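PDB 6SL9: enoyl-CoA hydratase/carnithine racemase from Thermus thermophilus JL-18, which catalyses isomerisation of coenzyme A thioesters, forming oxepin-CoA in bacterial phenylacetic acid catabolism, as the crotonase-family enzyme PaaG. Local coordinates for the interface of chains A and B. Numbering follows the deposited sequence. Chains: chain A/B, Enoyl-CoA hydratase/carnithine racemase.

The interface of chains A and B. Residues chain A 139-145; chain B 211, 215, 227.
B:Glu227 reaches from helix 220-235 of one subunit to A:Gly142 and A:Ser144, at the start of helix 143-151 in the other. This is a subunit contact in a crotonase-fold enzyme, deposited as a trimer. CG of B:Glu227 lies anti to its own carbonyl carbon (chi1 -74°), and the chain is extended beyond it, which carries the carboxylate to the helix start. CB passes near the carbonyl O of A:Pro139. CG of B:Glu227 comes to 3.6 Å from O of A:Pro139, and also borders OG of A:Ser144. CD packs against CA of A:Asp140 and CA of A:Gly142. At the tip, OE1 takes two hydrogen bonds from A:Ser144. OG of A:Ser144 donates to the anti lone pair of B:Glu227 OE1 at 2.6 Å. N of A:Ser144 reaches B:Glu227 OE1 nearly along the C-O axis at 3.0 Å. OE2 of B:Glu227 accepts a hydrogen bond on its syn lone pair from N of A:Gly142, at 2.8 Å. The bond is fairly straight, 161° at the hydrogen. Water 1 bridges OE2 to N of A:Ser141. The helix end would probably favour the charged carboxylate. A glutamine here would put an amide NH2 in place of one oxygen and would probably leave A:Gly142 N or the A:Ser144 donors without an acceptor. Beside this, CB of B:Leu211 packs on CB of A:Ser144 at 3.9 Å, while its CD1 meets CG of A:Pro139 tip to tip. OG1 of the poorly ordered B:Thr215 donates to the carbonyl O of A:Ser144 at 2.9 Å, tilted 24° from the carbonyl plane.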
# COMPACT_ATOMS: atom_id res chain seq x y z
N PRO A 139 -10.82 -13.13 7.42
CA PRO A 139 -10.14 -13.56 6.21
C PRO A 139 -9.04 -14.57 6.54
O PRO A 139 -8.27 -14.36 7.46
CB PRO A 139 -9.58 -12.27 5.67
CG PRO A 139 -9.53 -11.31 6.78
CD PRO A 139 -10.72 -11.68 7.61
N ASP A 140 -8.94 -15.63 5.73
CA ASP A 140 -7.85 -16.60 5.88
C ASP A 140 -7.25 -16.91 4.52
O ASP A 140 -7.58 -16.30 3.50
CB ASP A 140 -8.29 -17.80 6.73
CG ASP A 140 -9.24 -18.80 6.10
OD1 ASP A 140 -9.24 -18.95 4.85
OD2 ASP A 140 -10.00 -19.43 6.89
N SER A 141 -6.37 -17.91 4.52
CA SER A 141 -5.69 -18.37 3.31
C SER A 141 -4.91 -17.22 2.66
O SER A 141 -4.72 -17.21 1.40
CB SER A 141 -6.67 -19.04 2.36
OG SER A 141 -7.45 -20.00 3.03
N GLY A 142 -4.39 -16.31 3.46
CA GLY A 142 -3.59 -15.20 3.00
C GLY A 142 -4.39 -13.98 2.55
O GLY A 142 -3.73 -13.01 2.14
N LEU A 143 -5.72 -14.01 2.66
CA LEU A 143 -6.48 -12.86 2.14
C LEU A 143 -6.15 -11.62 3.00
O LEU A 143 -6.18 -10.49 2.44
CB LEU A 143 -7.96 -13.16 2.17
CG LEU A 143 -8.86 -12.08 1.53
CD1 LEU A 143 -8.49 -11.86 0.09
CD2 LEU A 143 -10.30 -12.50 1.69
N SER A 144 -5.88 -11.77 4.31
CA SER A 144 -5.59 -10.57 5.12
C SER A 144 -4.24 -9.94 4.73
O SER A 144 -4.04 -8.77 5.01
CB SER A 144 -5.64 -10.85 6.59
OG SER A 144 -4.51 -11.56 7.06
N PHE A 145 -3.35 -10.73 4.16
CA PHE A 145 -2.03 -10.29 3.65
C PHE A 145 -2.25 -9.64 2.30
O PHE A 145 -1.81 -8.50 2.08
CB PHE A 145 -1.14 -11.51 3.67
CG PHE A 145 0.25 -11.27 3.12
CD1 PHE A 145 0.50 -11.42 1.77
CD2 PHE A 145 1.33 -10.98 3.93
CE1 PHE A 145 1.74 -11.16 1.24
CE2 PHE A 145 2.62 -10.81 3.42
CZ PHE A 145 2.83 -10.91 2.05
N LEU B 211 -6.09 -8.20 12.22
CA LEU B 211 -5.32 -8.66 11.06
C LEU B 211 -4.91 -7.50 10.17
O LEU B 211 -3.77 -7.45 9.71
CB LEU B 211 -6.14 -9.66 10.27
CG LEU B 211 -6.32 -11.01 10.93
CD1 LEU B 211 -7.39 -11.80 10.18
CD2 LEU B 211 -5.03 -11.83 10.94
N THR B 215 -1.01 -6.21 9.07
CA THR B 215 -0.75 -6.92 7.76
C THR B 215 0.61 -6.48 7.18
O THR B 215 1.38 -7.31 6.59
CB THR B 215 -1.90 -6.71 6.76
OG1 THR B 215 -1.53 -7.55 5.61
CG2 THR B 215 -2.09 -5.24 6.43
N GLU B 227 -3.60 -15.55 11.05
CA GLU B 227 -4.91 -15.94 10.51
C GLU B 227 -5.40 -17.23 11.16
O GLU B 227 -6.57 -17.35 11.54
CB GLU B 227 -4.84 -16.08 9.00
CG GLU B 227 -4.77 -14.80 8.20
CD GLU B 227 -4.62 -14.96 6.69
OE1 GLU B 227 -4.67 -13.95 5.93
OE2 GLU B 227 -4.42 -16.13 6.27
O HOH W 1 -4.85 -18.87 6.75